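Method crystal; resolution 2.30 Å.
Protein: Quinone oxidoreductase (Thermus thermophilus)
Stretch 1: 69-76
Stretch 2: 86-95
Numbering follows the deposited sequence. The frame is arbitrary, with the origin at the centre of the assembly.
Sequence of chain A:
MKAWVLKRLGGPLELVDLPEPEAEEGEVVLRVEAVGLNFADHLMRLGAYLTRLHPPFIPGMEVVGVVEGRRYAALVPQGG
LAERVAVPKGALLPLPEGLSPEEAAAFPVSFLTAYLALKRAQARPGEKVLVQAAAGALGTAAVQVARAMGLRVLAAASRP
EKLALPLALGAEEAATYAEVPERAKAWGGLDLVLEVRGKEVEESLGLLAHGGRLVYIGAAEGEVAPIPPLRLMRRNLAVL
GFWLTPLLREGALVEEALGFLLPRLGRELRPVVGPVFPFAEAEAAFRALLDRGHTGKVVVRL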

# COMPACT_ATOMS: atom_id res chain seq x y z
N GLY A 69 9.12 20.48 15.52
CA GLY A 69 7.73 20.92 15.60
C GLY A 69 6.80 20.61 14.44
O GLY A 69 5.58 20.77 14.57
N ARG A 70 7.33 20.15 13.31
CA ARG A 70 6.48 19.84 12.17
C ARG A 70 6.38 18.34 11.87
O ARG A 70 7.39 17.63 11.85
CB ARG A 70 6.99 20.58 10.93
CG ARG A 70 6.01 20.54 9.77
CD ARG A 70 6.54 21.26 8.54
NE ARG A 70 5.58 21.22 7.44
CZ ARG A 70 5.81 21.71 6.23
NH1 ARG A 70 4.87 21.64 5.29
NH2 ARG A 70 6.98 22.28 5.95
N ARG A 71 5.16 17.86 11.61
CA ARG A 71 4.93 16.45 11.32
C ARG A 71 5.08 16.08 9.84
O ARG A 71 4.55 16.77 8.95
CB ARG A 71 3.53 16.04 11.80
CG ARG A 71 3.16 14.59 11.50
CD ARG A 71 1.83 14.25 12.15
NE ARG A 71 1.88 14.46 13.59
CZ ARG A 71 0.85 14.85 14.33
NH1 ARG A 71 -0.33 15.08 13.76
NH2 ARG A 71 0.99 15.01 15.64
N TYR A 72 5.79 14.99 9.59
CA TYR A 72 6.05 14.50 8.24
C TYR A 72 5.82 13.00 8.16
O TYR A 72 5.82 12.31 9.18
CB TYR A 72 7.51 14.74 7.85
CG TYR A 72 7.95 16.18 7.77
CD1 TYR A 72 7.77 16.92 6.60
CD2 TYR A 72 8.60 16.79 8.84
CE1 TYR A 72 8.23 18.23 6.50
CE2 TYR A 72 9.07 18.10 8.75
CZ TYR A 72 8.88 18.82 7.57
OH TYR A 72 9.38 20.10 7.46
N ALA A 73 5.63 12.51 6.94
CA ALA A 73 5.47 11.08 6.69
C ALA A 73 6.72 10.71 5.91
O ALA A 73 7.29 11.56 5.22
CB ALA A 73 4.23 10.82 5.85
N ALA A 74 7.17 9.47 6.00
CA ALA A 74 8.36 9.09 5.26
C ALA A 74 8.48 7.60 5.03
O ALA A 74 8.00 6.79 5.83
CB ALA A 74 9.61 9.60 5.98
N LEU A 75 9.12 7.25 3.93
CA LEU A 75 9.38 5.86 3.60
C LEU A 75 10.85 5.66 3.88
O LEU A 75 11.70 6.38 3.34
CB LEU A 75 9.07 5.57 2.14
CG LEU A 75 7.58 5.40 1.85
CD1 LEU A 75 7.38 4.96 0.42
CD2 LEU A 75 7.01 4.36 2.80
N VAL A 76 11.16 4.71 4.75
CA VAL A 76 12.54 4.43 5.13
C VAL A 76 12.77 2.95 4.80
O VAL A 76 11.81 2.20 4.63
CB VAL A 76 12.74 4.68 6.65
CG1 VAL A 76 14.18 4.50 7.02
CG2 VAL A 76 12.29 6.08 7.01
N ALA A 86 16.61 8.31 11.63
CA ALA A 86 17.29 9.31 10.81
C ALA A 86 16.69 9.21 9.42
O ALA A 86 16.55 8.11 8.88
CB ALA A 86 18.79 9.03 10.76
N VAL A 87 16.32 10.34 8.84
CA VAL A 87 15.70 10.34 7.52
C VAL A 87 16.26 11.43 6.60
O VAL A 87 16.46 12.56 7.03
CB VAL A 87 14.16 10.54 7.65
CG1 VAL A 87 13.51 10.46 6.28
CG2 VAL A 87 13.58 9.51 8.59
N PRO A 88 16.51 11.10 5.33
CA PRO A 88 17.04 12.10 4.40
C PRO A 88 15.99 13.20 4.20
O PRO A 88 14.83 12.91 3.92
CB PRO A 88 17.26 11.30 3.12
CG PRO A 88 17.56 9.92 3.63
CD PRO A 88 16.53 9.76 4.72
N LYS A 89 16.40 14.45 4.37
CA LYS A 89 15.48 15.58 4.21
C LYS A 89 14.63 15.43 2.95
O LYS A 89 13.43 15.72 2.95
CB LYS A 89 16.26 16.89 4.16
N GLY A 90 15.26 14.94 1.89
CA GLY A 90 14.58 14.77 0.62
C GLY A 90 13.43 13.78 0.59
O GLY A 90 12.58 13.86 -0.30
N ALA A 91 13.39 12.85 1.54
CA ALA A 91 12.32 11.85 1.59
C ALA A 91 11.12 12.32 2.42
O ALA A 91 10.06 11.69 2.41
CB ALA A 91 12.86 10.52 2.16
N LEU A 92 11.29 13.42 3.15
CA LEU A 92 10.22 13.94 3.99
C LEU A 92 9.00 14.33 3.18
O LEU A 92 9.10 14.98 2.14
CB LEU A 92 10.70 15.15 4.79
CG LEU A 92 11.82 14.86 5.78
CD1 LEU A 92 12.32 16.16 6.39
CD2 LEU A 92 11.31 13.91 6.86
N LEU A 93 7.83 13.94 3.67
CA LEU A 93 6.58 14.23 3.00
C LEU A 93 5.69 15.13 3.88
O LEU A 93 5.19 14.69 4.91
CB LEU A 93 5.87 12.91 2.68
CG LEU A 93 4.68 12.91 1.74
CD1 LEU A 93 3.44 13.39 2.47
CD2 LEU A 93 5.00 13.79 0.53
N PRO A 94 5.50 16.40 3.47
CA PRO A 94 4.68 17.36 4.23
C PRO A 94 3.22 16.90 4.29
O PRO A 94 2.68 16.37 3.31
CB PRO A 94 4.82 18.66 3.42
CG PRO A 94 6.09 18.48 2.68
CD PRO A 94 6.04 17.04 2.27
N LEU A 95 2.59 17.11 5.44
CA LEU A 95 1.21 16.70 5.64
C LEU A 95 0.30 17.90 5.84
O LEU A 95 0.75 18.95 6.29
CB LEU A 95 1.12 15.78 6.86
CG LEU A 95 2.01 14.53 6.82
CD1 LEU A 95 2.03 13.86 8.18
CD2 LEU A 95 1.49 13.58 5.77
O HOH W 1 2.17 20.84 5.09
O HOH W 2 3.69 19.08 7.62
O HOH W 3 8.80 9.14 1.14

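The two stretches run antiparallel, and one residue pair anchors them. Ala73 N donates to Leu93 O at 3.0 Å, and Leu93 N donates to Ala73 O at 2.9 Å; the second bond is more bent. Their side chains share one face of the sheet, with Ala73 CB 4.1 Å from Leu93 CB. Leu95, chi1 m and chi2 t, brings CD2 to 3.9 Å from Ala73 CB, so both leucines pack on this small methyl. Its other methyl, CD1, lies 3.6 Å from Arg71 CG, so the aliphatic part of that arginine adds apolar cover while its guanidinium is bonded elsewhere in the structure.

Tyr72 points to the other face, as does Pro94. With chi1 m and chi2 -86°, its CD1 lies 3.9 Å from Leu92 CB and its CE1 4.4 Å from Pro94 CG. Leu92, also m then t, places CD1 over one face of the ring. Leu93 O and Pro94 N lie at the ring edge.

Arg70 is extended, t at chi1 through chi3. Its CB points sideways, but the straight chain carries its end to Pro94, with NH1 3.5 Å from Pro94 CB. Water 1 joins Arg70 NH1 to Leu95 O, and water 2 joins Arg70 NE and Arg71 O to Leu95 N.

Further along, Val87, chi1 t, sets CG1 4.0 Å from Ala74 CB and CG2 4.0 Å from Val76 CG2. Ala73, Ala74, Val87 and Leu93, all apolar, are buried. The contact covers 569 Å², both sides summed.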